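Local coordinates for protein arylesterase (Agrobacterium tumefaciens, PDB 3DCI) that probably hydrolyses ester bonds, as an arylesterase-like member of the GDSL (SGNH) hydrolase family, and binds a zinc ion in the crystal, at residues Ala28-Thr34 with Arg50-Val54; Leu102-Met108 with Pro148-Ala154; Thr111-Pro116 with Gly168-Ile172; Gly120-Ala125 with Gln174-Leu178; Pro156-Pro162 with Ala202-Val208. One frame throughout, in Å; residues are numbered along the deposited sequence. Where two conformers were deposited one is given.

Contact 1 (Ala28-Thr34 with Arg50-Val54). With ACY (acetic acid), chain M.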
# COMPACT_ATOMS: atom_id res chain seq x y z
N ALA A 28 10.00 -5.59 23.60
CA ALA A 28 11.37 -5.34 23.15
C ALA A 28 11.38 -5.29 21.63
O ALA A 28 11.48 -6.31 20.95
CB ALA A 28 12.32 -6.42 23.65
N PHE A 29 11.34 -4.07 21.10
CA PHE A 29 11.09 -3.82 19.69
C PHE A 29 12.35 -3.32 18.99
O PHE A 29 12.90 -2.29 19.35
CB PHE A 29 9.94 -2.78 19.58
CG PHE A 29 9.36 -2.66 18.19
CD1 PHE A 29 8.49 -3.64 17.69
CD2 PHE A 29 9.64 -1.56 17.39
CE1 PHE A 29 7.96 -3.57 16.44
CE2 PHE A 29 9.09 -1.45 16.12
CZ PHE A 29 8.25 -2.46 15.63
N GLY A 30 12.81 -4.04 17.97
CA GLY A 30 14.05 -3.67 17.31
C GLY A 30 14.28 -4.33 15.99
O GLY A 30 13.36 -4.82 15.36
N ASP A 31 15.54 -4.34 15.58
CA ASP A 31 15.94 -4.87 14.29
C ASP A 31 16.79 -6.13 14.47
O ASP A 31 16.59 -6.84 15.44
CB ASP A 31 16.60 -3.77 13.45
CG ASP A 31 17.79 -3.15 14.12
OD1 ASP A 31 18.44 -3.85 14.95
OD2 ASP A 31 18.08 -1.93 13.84
N SER A 32 17.70 -6.44 13.56
CA SER A 32 18.52 -7.65 13.72
C SER A 32 19.43 -7.62 14.97
O SER A 32 19.84 -8.69 15.45
CB SER A 32 19.32 -7.97 12.44
OG SER A 32 20.52 -7.25 12.42
N LEU A 33 19.74 -6.45 15.52
CA LEU A 33 20.52 -6.41 16.78
C LEU A 33 19.69 -6.98 17.95
O LEU A 33 20.24 -7.52 18.90
CB LEU A 33 21.00 -4.99 17.10
CG LEU A 33 21.73 -4.14 16.03
CD1 LEU A 33 22.22 -2.82 16.64
CD2 LEU A 33 22.87 -4.84 15.37
N THR A 34 18.37 -6.87 17.83
CA THR A 34 17.42 -7.34 18.82
C THR A 34 17.02 -8.81 18.52
O THR A 34 16.95 -9.63 19.44
CB THR A 34 16.19 -6.42 18.85
OG1 THR A 34 16.61 -5.10 19.23
CG2 THR A 34 15.08 -6.98 19.80
N ARG A 50 20.65 -13.35 23.71
CA ARG A 50 19.84 -12.31 23.07
C ARG A 50 19.40 -11.28 24.10
O ARG A 50 19.01 -11.64 25.21
CB ARG A 50 18.60 -12.91 22.44
CG ARG A 50 18.86 -13.85 21.30
CD ARG A 50 17.57 -14.56 20.91
NE ARG A 50 17.93 -15.79 20.24
CZ ARG A 50 17.12 -16.82 20.08
NH1 ARG A 50 15.86 -16.79 20.53
NH2 ARG A 50 17.59 -17.88 19.46
N TRP A 51 19.42 -10.00 23.75
CA TRP A 51 19.25 -9.00 24.80
C TRP A 51 17.86 -9.07 25.47
O TRP A 51 17.79 -8.92 26.68
CB TRP A 51 19.70 -7.59 24.37
CG TRP A 51 18.80 -6.78 23.51
CD1 TRP A 51 18.98 -6.48 22.18
CD2 TRP A 51 17.60 -6.10 23.91
NE1 TRP A 51 17.97 -5.67 21.74
CE2 TRP A 51 17.10 -5.43 22.77
CE3 TRP A 51 16.89 -6.01 25.12
CZ2 TRP A 51 15.94 -4.68 22.80
CZ3 TRP A 51 15.73 -5.26 25.14
CH2 TRP A 51 15.27 -4.61 24.00
N PRO A 52 16.77 -9.27 24.69
CA PRO A 52 15.47 -9.39 25.37
C PRO A 52 15.36 -10.56 26.36
O PRO A 52 14.83 -10.36 27.45
CB PRO A 52 14.46 -9.52 24.21
CG PRO A 52 15.16 -8.94 23.03
CD PRO A 52 16.61 -9.29 23.22
N ASP A 53 15.86 -11.75 26.00
CA ASP A 53 15.89 -12.90 26.93
C ASP A 53 16.79 -12.68 28.14
O ASP A 53 16.47 -13.11 29.26
CB ASP A 53 16.40 -14.16 26.22
CG ASP A 53 16.20 -15.43 27.05
OD1 ASP A 53 15.04 -15.93 27.06
OD2 ASP A 53 17.17 -15.93 27.72
N VAL A 54 17.95 -12.07 27.90
CA VAL A 54 18.87 -11.70 28.99
C VAL A 54 18.20 -10.71 29.93
O VAL A 54 18.18 -10.93 31.13
CB VAL A 54 20.20 -11.09 28.45
CG1 VAL A 54 21.07 -10.54 29.58
CG2 VAL A 54 20.98 -12.13 27.66
C ACY M . 19.84 -4.93 10.98
O ACY M . 18.63 -5.09 11.13
OXT ACY M . 20.49 -5.58 10.14
CH3 ACY M . 20.59 -3.91 11.82
O HOH W 1 19.50 -9.73 20.75
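T34 OG1 accepts the indole N-H of W51 (NE1 to OG1, 2.9 Å), with the hydroxyl oxygen at the pyrrole edge of the ring and tilted a little from its plane. W51 CG sits between its own backbone N and carbonyl carbon (chi1 79°), which lays one indole face over P52 CD and brings NE1 to T34. On T34, OG1 lies beside the backbone N, and the other branch, CG2, is left to touch P52 CG at 3.8 Å. A water links the two backbones: it donates to L33 O and T34 O and accepts from W51 N (3.0 Å to the water). On the six-membered ring, A28 CB meets W51 CH2 obliquely at 3.5 Å, and it also touches P52 CB. The short helix 32-35 is capped by D31, whose OD1 takes L33 N. The run G30-D31-S32-L33 is the GDSL motif of the family, and S32 is probably its nucleophile. S32 N donates to a bound acetic acid (2.9 Å to ACY O), probably from the crystallisation liquor, which is also bonded by G72, N112 and H209, consistent with the oxyanion hole of the family. The contact lies deep in the fold: A28 and P52 rest on strand 63-69, while W51 also touches M108 of strand 104-108 and I218 and L222 of helix 212-229.

Contact 2 (Leu102-Met108 with Pro148-Ala154)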
# COMPACT_ATOMS: atom_id res chain seq x y z
N LEU A 102 0.53 -3.38 28.03
CA LEU A 102 1.97 -3.37 28.19
C LEU A 102 2.34 -2.30 29.22
O LEU A 102 1.77 -1.22 29.25
CB LEU A 102 2.62 -3.02 26.86
CG LEU A 102 2.73 -4.16 25.85
CD1 LEU A 102 2.90 -3.55 24.47
CD2 LEU A 102 3.87 -5.12 26.27
N ASP A 103 3.34 -2.59 30.05
CA ASP A 103 3.79 -1.60 31.01
C ASP A 103 4.90 -0.72 30.44
O ASP A 103 5.03 0.43 30.82
CB ASP A 103 4.24 -2.28 32.28
CG ASP A 103 3.15 -3.08 32.91
OD1 ASP A 103 2.20 -2.45 33.40
OD2 ASP A 103 3.24 -4.32 32.92
N LEU A 104 5.69 -1.29 29.53
CA LEU A 104 6.85 -0.63 28.95
C LEU A 104 7.11 -1.11 27.52
O LEU A 104 7.03 -2.29 27.23
CB LEU A 104 8.10 -0.89 29.80
CG LEU A 104 9.48 -0.37 29.33
CD1 LEU A 104 9.53 1.17 29.34
CD2 LEU A 104 10.60 -0.94 30.24
N VAL A 105 7.42 -0.17 26.65
CA VAL A 105 7.93 -0.47 25.35
C VAL A 105 9.37 0.01 25.31
O VAL A 105 9.68 1.15 25.70
CB VAL A 105 7.10 0.25 24.23
CG1 VAL A 105 7.77 0.06 22.84
CG2 VAL A 105 5.63 -0.21 24.28
N ILE A 106 10.25 -0.85 24.83
CA ILE A 106 11.65 -0.51 24.60
C ILE A 106 11.90 -0.57 23.10
O ILE A 106 11.58 -1.57 22.46
CB ILE A 106 12.63 -1.48 25.30
CG1 ILE A 106 12.35 -1.62 26.80
CG2 ILE A 106 14.11 -0.99 25.06
CD1 ILE A 106 13.25 -2.71 27.55
N ILE A 107 12.45 0.48 22.52
CA ILE A 107 12.70 0.48 21.07
C ILE A 107 14.18 0.76 20.83
O ILE A 107 14.67 1.80 21.26
CB ILE A 107 11.89 1.56 20.33
CG1 ILE A 107 10.41 1.43 20.65
CG2 ILE A 107 12.19 1.50 18.79
CD1 ILE A 107 9.54 2.49 19.98
N MSE A 108 14.86 -0.18 20.18
CA MSE A 108 16.21 0.01 19.68
C MSE A 108 16.22 -0.07 18.15
O MSE A 108 16.18 -1.16 17.58
CB MSE A 108 17.20 -0.98 20.28
CG MSE A 108 18.66 -0.62 19.95
SE MSE A 108 19.97 -1.64 21.00
CE MSE A 108 19.93 -3.29 20.02
N PRO A 148 1.64 2.45 27.87
CA PRO A 148 2.94 2.05 28.39
C PRO A 148 3.93 3.22 28.52
O PRO A 148 3.81 4.21 27.82
CB PRO A 148 3.47 1.07 27.32
CG PRO A 148 2.44 0.98 26.27
CD PRO A 148 1.44 2.05 26.48
N LYS A 149 4.94 3.03 29.38
CA LYS A 149 6.11 3.88 29.39
C LYS A 149 6.97 3.51 28.18
O LYS A 149 6.74 2.48 27.55
CB LYS A 149 6.88 3.69 30.69
CG LYS A 149 6.16 4.32 31.88
CD LYS A 149 6.67 3.77 33.19
CE LYS A 149 5.88 4.35 34.37
NZ LYS A 149 5.91 5.86 34.36
N LEU A 150 7.93 4.37 27.86
CA LEU A 150 8.80 4.19 26.69
C LEU A 150 10.25 4.42 27.09
O LEU A 150 10.59 5.39 27.75
CB LEU A 150 8.41 5.18 25.58
CG LEU A 150 9.23 5.18 24.29
CD1 LEU A 150 9.12 3.83 23.57
CD2 LEU A 150 8.82 6.33 23.36
N LEU A 151 11.10 3.51 26.64
CA LEU A 151 12.53 3.63 26.73
C LEU A 151 13.07 3.57 25.31
O LEU A 151 12.89 2.57 24.61
CB LEU A 151 13.08 2.51 27.59
CG LEU A 151 14.59 2.35 27.74
CD1 LEU A 151 15.28 3.62 28.30
CD2 LEU A 151 14.89 1.11 28.62
N ILE A 152 13.67 4.69 24.89
CA ILE A 152 14.29 4.88 23.59
C ILE A 152 15.74 4.47 23.76
O ILE A 152 16.40 5.01 24.62
CB ILE A 152 14.18 6.38 23.17
CG1 ILE A 152 12.71 6.75 22.90
CG2 ILE A 152 15.03 6.70 21.93
CD1 ILE A 152 12.46 8.29 22.80
N VAL A 153 16.21 3.50 22.97
CA VAL A 153 17.56 2.99 23.04
C VAL A 153 18.35 3.27 21.75
O VAL A 153 17.94 2.88 20.65
CB VAL A 153 17.54 1.50 23.34
CG1 VAL A 153 18.99 0.97 23.43
CG2 VAL A 153 16.78 1.21 24.66
N ALA A 154 19.47 3.97 21.89
CA ALA A 154 20.33 4.23 20.75
C ALA A 154 21.17 2.97 20.55
O ALA A 154 21.73 2.47 21.52
CB ALA A 154 21.22 5.46 20.98
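Five backbone hydrogen bonds join 103-107 to 149-153 in parallel register. V105 gives its N-H to K149 O (2.9 Å, N to O) and its carbonyl to L151 N; I107 repeats the pattern two residues on, taking L151 O through its N and offering its own O to V153 N (2.9 Å). A further bond, K149 N to D103 O (3.0 Å), opens the series, with the donor well above the carbonyl plane. The D103 carboxylate turns elsewhere, to T25 N. CA-H groups of L104, L150 and I106 add contacts to the same carbonyls.

Packing then divides between the two faces. On one, V153 has CG1 anti to its N (chi1 -179°), so that CG1 reaches the selenium of selenomethionine M108 (3.7 Å to SE) while CG2 presses on I106 CG2 at a tight 3.5 Å. Farther along, L104 CD1 lies against the K149 peptide, 3.6 Å from K149 O. On the other face L150 CD1 touches I107 CD1 (3.9 Å), and the P148 ring lies alongside V105, its CB 3.9 Å from V105 CG2.

The pair is the ends of a beta-alpha-beta crossover through helix 122-138, which covers the I107 and L150 face; helix 212-229 covers L104 and I106. Because L104 and I106 bond on to strand 24-30, successive residues of 104-108 spend their backbone polarity on alternate neighbours, and mainly apolar side chains pack both faces, with exposed K149 at the margin.

Contact 3 (Thr111-Pro116 with Gly168-Ile172). With ACY (acetic acid), chain M.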
# COMPACT_ATOMS: atom_id res chain seq x y z
N THR A 111 19.84 1.95 13.12
CA THR A 111 20.92 1.37 12.32
C THR A 111 20.57 1.22 10.84
O THR A 111 21.42 1.39 9.98
CB THR A 111 21.34 0.00 12.92
OG1 THR A 111 21.73 0.20 14.30
CG2 THR A 111 22.48 -0.63 12.13
N ASN A 112 19.33 0.86 10.54
CA ASN A 112 18.87 0.74 9.15
C ASN A 112 18.39 2.05 8.55
O ASN A 112 18.43 2.21 7.34
CB ASN A 112 17.80 -0.32 9.04
CG ASN A 112 18.34 -1.66 9.41
OD1 ASN A 112 19.43 -2.04 8.99
ND2 ASN A 112 17.62 -2.37 10.23
N ASP A 113 17.97 2.98 9.40
CA ASP A 113 17.52 4.31 8.96
C ASP A 113 18.65 5.14 8.41
O ASP A 113 18.42 6.10 7.67
CB ASP A 113 16.86 5.07 10.11
CG ASP A 113 15.69 4.29 10.73
OD1 ASP A 113 15.92 3.22 11.33
OD2 ASP A 113 14.56 4.79 10.68
N ILE A 114 19.88 4.78 8.79
CA ILE A 114 21.07 5.48 8.29
C ILE A 114 21.68 4.77 7.06
O ILE A 114 22.72 5.20 6.57
CB ILE A 114 22.13 5.73 9.42
CG1 ILE A 114 22.69 4.40 9.97
CG2 ILE A 114 21.51 6.56 10.56
CD1 ILE A 114 23.94 4.57 10.86
N LYS A 115 21.04 3.72 6.56
CA LYS A 115 21.40 3.17 5.25
C LYS A 115 21.21 4.28 4.20
O LYS A 115 20.32 5.12 4.34
CB LYS A 115 20.53 1.97 4.85
CG LYS A 115 20.72 0.64 5.61
CD LYS A 115 19.73 -0.43 5.06
CE LYS A 115 19.89 -1.79 5.73
NZ LYS A 115 18.87 -2.86 5.37
N PRO A 116 22.01 4.26 3.12
CA PRO A 116 21.82 5.24 2.06
C PRO A 116 20.40 5.34 1.51
O PRO A 116 19.95 6.43 1.22
CB PRO A 116 22.76 4.74 0.94
CG PRO A 116 23.84 4.00 1.66
CD PRO A 116 23.13 3.34 2.85
N GLY A 168 26.96 -1.97 4.29
CA GLY A 168 25.69 -1.38 3.86
C GLY A 168 25.76 0.10 3.56
O GLY A 168 24.73 0.75 3.51
N GLY A 169 26.97 0.62 3.36
CA GLY A 169 27.18 2.02 3.05
C GLY A 169 26.87 2.99 4.19
O GLY A 169 26.77 4.20 3.96
N ARG A 170 26.74 2.47 5.41
CA ARG A 170 26.45 3.33 6.56
C ARG A 170 27.67 4.17 6.94
O ARG A 170 28.80 3.75 6.76
CB ARG A 170 25.97 2.53 7.76
CG ARG A 170 24.69 1.70 7.52
CD ARG A 170 24.41 0.85 8.74
NE ARG A 170 23.25 -0.06 8.65
CZ ARG A 170 23.25 -1.25 8.06
NH1 ARG A 170 24.31 -1.70 7.40
NH2 ARG A 170 22.16 -1.99 8.09
N ASP A 171 27.40 5.35 7.47
CA ASP A 171 28.41 6.31 7.83
C ASP A 171 28.60 6.28 9.34
O ASP A 171 27.64 6.39 10.09
CB ASP A 171 27.94 7.68 7.37
CG ASP A 171 28.93 8.78 7.68
OD1 ASP A 171 29.65 9.23 6.77
OD2 ASP A 171 28.97 9.22 8.84
N ILE A 172 29.85 6.14 9.79
CA ILE A 172 30.16 6.05 11.22
C ILE A 172 29.72 7.31 11.96
O ILE A 172 29.04 7.23 12.99
CB ILE A 172 31.67 5.84 11.46
CG1 ILE A 172 32.08 4.44 11.01
CG2 ILE A 172 32.02 6.02 12.95
CD1 ILE A 172 33.59 4.16 11.15
C ACY M . 19.84 -4.93 10.98
O ACY M . 18.63 -5.09 11.13
OXT ACY M . 20.49 -5.58 10.14
CH3 ACY M . 20.59 -3.91 11.82
O HOH W 2 24.80 6.55 7.14
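R170 reaches across to 111-116 with two of its guanidinium nitrogens. NE donates to T111 O (2.7 Å), which lies in the guanidinium plane although the donor stands 42° above the carbonyl plane. NH2 donates to N112 OD1 (2.9 Å), nearly along the amide C=O, with amide and guanidinium turned 51° apart. The third nitrogen, NH1, is taken by A167 O just before the segment. R170 is extended from CG to NE, a straight arm that carries its head past the I114 side chain, which crosses it at about a right angle, CG1 4.1 Å from R170 CD. The K115 chain runs alongside: CG lies over one guanidinium face and CE comes to 3.3 Å from R170 NH2.

N112 is satisfied at both ends of its amide. With OD1 turned to R170, ND2 points to the bound acetic acid (3.0 Å to ACY O, N-H...O 178°) and also donates to R73 O. N112 O opens a type I turn by accepting K115 N. A water spans I114 O and D171 N, and D171 OD2 caps Q174 N. The two glycines meet P116, whose CD is 3.1 Å from G168 O; P116 also packs on R121 of a second subunit.

N112 belongs to the sequence block that supplies the oxyanion-hole asparagine in SGNH hydrolases. R170 would then be a second-shell residue: its bond to OD1 sets the amide so that ND2 faces the acetic acid, and its positive charge would probably polarise the N112 carbonyl and make ND2 a stronger donor.

Contact 4 (Gly120-Ala125 with Gln174-Leu178)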
# COMPACT_ATOMS: atom_id res chain seq x y z
N GLY A 120 20.83 8.20 4.56
CA GLY A 120 22.23 8.14 4.95
C GLY A 120 22.57 8.93 6.19
O GLY A 120 23.74 8.98 6.54
N ARG A 121 21.56 9.47 6.89
CA ARG A 121 21.78 10.44 7.97
C ARG A 121 20.91 10.18 9.21
O ARG A 121 19.90 9.51 9.13
CB ARG A 121 21.50 11.86 7.47
CG ARG A 121 22.51 12.36 6.44
CD ARG A 121 22.14 13.76 5.97
NE ARG A 121 22.11 14.71 7.09
CZ ARG A 121 23.14 15.49 7.45
NH1 ARG A 121 24.31 15.44 6.78
NH2 ARG A 121 23.03 16.33 8.48
N ALA A 122 21.30 10.76 10.33
CA ALA A 122 20.63 10.56 11.60
C ALA A 122 19.24 11.22 11.68
O ALA A 122 18.39 10.75 12.47
CB ALA A 122 21.52 11.06 12.73
N GLU A 123 19.02 12.27 10.88
CA GLU A 123 17.76 13.05 10.89
C GLU A 123 16.57 12.13 10.71
O GLU A 123 15.57 12.24 11.43
CB GLU A 123 17.69 14.13 9.78
CG GLU A 123 18.39 15.46 10.06
CD GLU A 123 19.89 15.45 9.71
OE1 GLU A 123 20.42 14.35 9.40
OE2 GLU A 123 20.53 16.53 9.77
N ALA A 124 16.66 11.24 9.73
CA ALA A 124 15.57 10.32 9.45
C ALA A 124 15.30 9.37 10.64
O ALA A 124 14.14 9.00 10.90
CB ALA A 124 15.86 9.51 8.13
N ALA A 125 16.35 8.97 11.34
CA ALA A 125 16.19 8.09 12.49
C ALA A 125 15.49 8.81 13.64
O ALA A 125 14.57 8.24 14.23
CB ALA A 125 17.50 7.50 12.95
N GLN A 174 27.49 9.53 11.26
CA GLN A 174 26.04 9.64 11.40
C GLN A 174 25.48 8.71 12.49
O GLN A 174 24.62 9.12 13.23
CB GLN A 174 25.32 9.36 10.08
CG GLN A 174 25.61 10.44 9.02
CD GLN A 174 25.14 11.82 9.45
OE1 GLN A 174 24.05 11.97 9.99
NE2 GLN A 174 25.97 12.83 9.21
N SER A 175 25.98 7.47 12.56
CA SER A 175 25.55 6.53 13.60
C SER A 175 25.85 7.07 15.01
O SER A 175 25.13 6.77 15.95
CB SER A 175 26.24 5.18 13.41
OG SER A 175 27.63 5.27 13.65
N MSE A 176 26.93 7.86 15.12
CA MSE A 176 27.37 8.43 16.39
C MSE A 176 26.48 9.59 16.83
O MSE A 176 26.53 10.03 17.99
CB MSE A 176 28.82 8.91 16.29
CG MSE A 176 29.87 7.80 16.20
SE MSE A 176 31.63 8.58 16.02
CE MSE A 176 32.76 6.98 16.12
N ARG A 177 25.67 10.10 15.91
CA ARG A 177 24.72 11.16 16.22
C ARG A 177 23.43 10.63 16.87
O ARG A 177 22.63 11.40 17.40
CB ARG A 177 24.34 11.96 14.96
CG ARG A 177 25.45 12.81 14.32
CD ARG A 177 24.91 13.45 13.01
NE ARG A 177 23.88 14.47 13.27
CZ ARG A 177 22.96 14.90 12.40
NH1 ARG A 177 22.88 14.41 11.16
NH2 ARG A 177 22.09 15.85 12.77
N LEU A 178 23.20 9.32 16.79
CA LEU A 178 21.94 8.77 17.27
C LEU A 178 21.79 8.93 18.79
O LEU A 178 20.70 9.30 19.25
CB LEU A 178 21.78 7.29 16.86
CG LEU A 178 21.63 7.03 15.36
CD1 LEU A 178 21.58 5.51 15.06
CD2 LEU A 178 20.40 7.71 14.79
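The guanidinium heads of R121 and R177 meet at the E123 carboxylate, with the Q174 amide beside them. R121 bends at chi3 and grips E123 side-on: NH2 meets the syn lone pair of OE2 at 2.8 Å in the plane of its own guanidinium, and NE donates to OE1 from above the carboxylate plane. R177 comes from the opposite face of that plane, NH1 to E123 OE1 at 3.0 Å, its guanidinium standing 73° from the carboxylate; its bonds to OE2 are weak. The carboxylate between them thus brings the two arginines together, R121 NH2 3.3 Å from R177 NH1.

Q174 is turned sharply at chi2 (-61°), which folds OE1 back toward the other segment. There it takes two donors in its carbonyl plane, A122 N at 3.0 Å and R177 NH1 at 2.9 Å. Q174 NE2 lies over the rim of one R121 face, the two planes 38° apart. The salt-bridge network sits where helix 122-138, the crossover helix between two neighbouring parallel strands, begins, and ties its first turn to the type I turn S175-L178 leading into helix 178-189.

The rest is packing by carbon: A122 CB lies over a face of the R177 guanidinium and 3.7 Å from R177 CB, while L178 CD2 pushes tightly on A125 CB (3.4 Å). R121 and E123 also pack on P116 and G169 of a third subunit.

Contact 5 (Pro156-Pro162 with Ala202-Val208)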
# COMPACT_ATOMS: atom_id res chain seq x y z
N PRO A 156 24.41 0.68 19.35
CA PRO A 156 25.83 1.02 19.35
C PRO A 156 26.23 1.52 17.97
O PRO A 156 25.71 1.01 16.99
CB PRO A 156 26.52 -0.30 19.67
CG PRO A 156 25.45 -1.15 20.29
CD PRO A 156 24.19 -0.75 19.62
N PRO A 157 27.12 2.53 17.88
CA PRO A 157 27.51 3.05 16.58
C PRO A 157 28.26 2.06 15.72
O PRO A 157 28.89 1.11 16.23
CB PRO A 157 28.41 4.25 16.93
CG PRO A 157 28.85 4.02 18.31
CD PRO A 157 27.76 3.25 18.99
N CYS A 158 28.21 2.28 14.41
CA CYS A 158 28.99 1.50 13.46
C CYS A 158 30.50 1.75 13.62
O CYS A 158 30.93 2.79 14.14
CB CYS A 158 28.55 1.82 12.03
SG CYS A 158 26.83 1.34 11.76
N VAL A 159 31.29 0.79 13.18
CA VAL A 159 32.74 0.92 13.20
C VAL A 159 33.26 0.47 11.86
O VAL A 159 32.48 0.02 11.02
CB VAL A 159 33.37 0.10 14.36
CG1 VAL A 159 32.92 0.65 15.73
CG2 VAL A 159 33.07 -1.38 14.21
N ALA A 160 34.55 0.63 11.64
CA ALA A 160 35.17 0.20 10.40
C ALA A 160 34.95 -1.30 10.25
O ALA A 160 35.36 -2.08 11.11
CB ALA A 160 36.65 0.53 10.39
N GLY A 161 34.25 -1.69 9.18
CA GLY A 161 34.22 -3.06 8.72
C GLY A 161 35.53 -3.39 8.02
O GLY A 161 36.44 -2.54 7.96
N PRO A 162 35.64 -4.61 7.47
CA PRO A 162 36.87 -5.08 6.82
C PRO A 162 37.44 -4.14 5.74
O PRO A 162 38.67 -3.92 5.68
CB PRO A 162 36.45 -6.42 6.20
CG PRO A 162 35.30 -6.88 7.03
CD PRO A 162 34.58 -5.64 7.47
N ALA A 202 29.89 -2.31 18.15
CA ALA A 202 29.75 -3.04 16.89
C ALA A 202 30.93 -3.97 16.63
O ALA A 202 32.06 -3.68 17.02
CB ALA A 202 29.61 -2.06 15.73
N SER A 203 30.67 -5.09 15.98
CA SER A 203 31.76 -6.02 15.60
C SER A 203 32.54 -5.49 14.39
O SER A 203 31.95 -4.98 13.45
CB SER A 203 31.17 -7.39 15.26
OG SER A 203 32.17 -8.29 14.87
N PRO A 204 33.88 -5.65 14.39
CA PRO A 204 34.62 -5.31 13.18
C PRO A 204 34.48 -6.33 12.03
O PRO A 204 34.95 -6.06 10.92
CB PRO A 204 36.07 -5.26 13.66
CG PRO A 204 36.09 -6.18 14.84
CD PRO A 204 34.76 -6.09 15.48
N VAL A 205 33.86 -7.48 12.30
CA VAL A 205 33.57 -8.46 11.25
C VAL A 205 32.73 -7.83 10.13
O VAL A 205 32.96 -8.09 8.95
CB VAL A 205 32.87 -9.72 11.84
CG1 VAL A 205 32.24 -10.56 10.75
CG2 VAL A 205 33.86 -10.57 12.62
N ASP A 206 31.75 -7.00 10.49
CA ASP A 206 31.02 -6.24 9.47
C ASP A 206 30.83 -4.76 9.78
O ASP A 206 30.26 -4.04 8.96
CB ASP A 206 29.67 -6.91 9.16
CG ASP A 206 28.68 -6.81 10.27
OD1 ASP A 206 28.94 -6.18 11.32
OD2 ASP A 206 27.60 -7.38 10.08
N GLY A 207 31.32 -4.30 10.92
CA GLY A 207 31.19 -2.91 11.32
C GLY A 207 29.82 -2.49 11.82
O GLY A 207 29.63 -1.33 12.17
N VAL A 208 28.86 -3.42 11.87
CA VAL A 208 27.46 -3.05 12.11
C VAL A 208 26.77 -3.88 13.22
O VAL A 208 26.16 -3.33 14.14
CB VAL A 208 26.64 -3.12 10.79
CG1 VAL A 208 25.15 -2.89 11.04
CG2 VAL A 208 27.22 -2.13 9.76
O HOH W 3 25.91 -0.45 14.44
O HOH W 4 30.27 0.73 18.52
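V159 N donates to G207 O (2.9 Å, N-H...O 163°) at one of the tight places of the contact. C158 turns its CA to the same oxygen, at 3.2 Å, and its SG touches V208 CG2. G207 has a positive phi (76°); its CA, with no side chain, lies close to the V159 and G161 backbone, 4.0 Å from G161 CA. V159 CG2, lying between the backbone N and carbonyl carbon, reaches G207 CA and A202 CB (3.8 Å to A202 CB). A202 CB also presses on P157 O at 3.3 Å.

The loop 202-208 folds on itself by an ST turn, V205 N to S203 OG, and an Asx turn, V208 N to D206 OD1 (2.8 Å), with G207 N bonded to S203 O. D206 OD2 is spent on H209 ND1. The stretch D206-H209 is the DxxH block of SGNH hydrolases, and D206 and H209 would probably complete a catalytic triad with S32.

The two ends of the contact are looser. Next to P156 and P157 the loops are bridged by water: one molecule donates to both P156 O and V208 O, another donates to P157 O and accepts from A202 N (3.1 Å to the water). At the other end, exposed P162 meets 202-208 mainly through backbone oxygens, its CG 3.3 Å from V205 O, and exposed P204 lies beside A160 O.

In the fold
Contacts 1, 3 and 5 surround the probable active site at the C-terminal ends of the parallel strands: contact 1 carries S32, contact 5 D206, and contact 3 the amide that shares the acetic acid with S32. L33 of contact 1 packs on T111 and V208, and R170 NH1 lies 3.8 Å from V208 CG2. Contact 4 adjoins contact 3, centres about 8 Å apart, probably hydrogen-bonded from G120 N to K115 O (3.1 Å); S175 OG reaches C158 N of contact 5. Contact 2 neighbours contact 1 in the sheet through F29, but its centre is about 23 Å from that of contact 3. The side chain of L151 is about 8 Å from the bound zinc ion, which H192 and D228 hold.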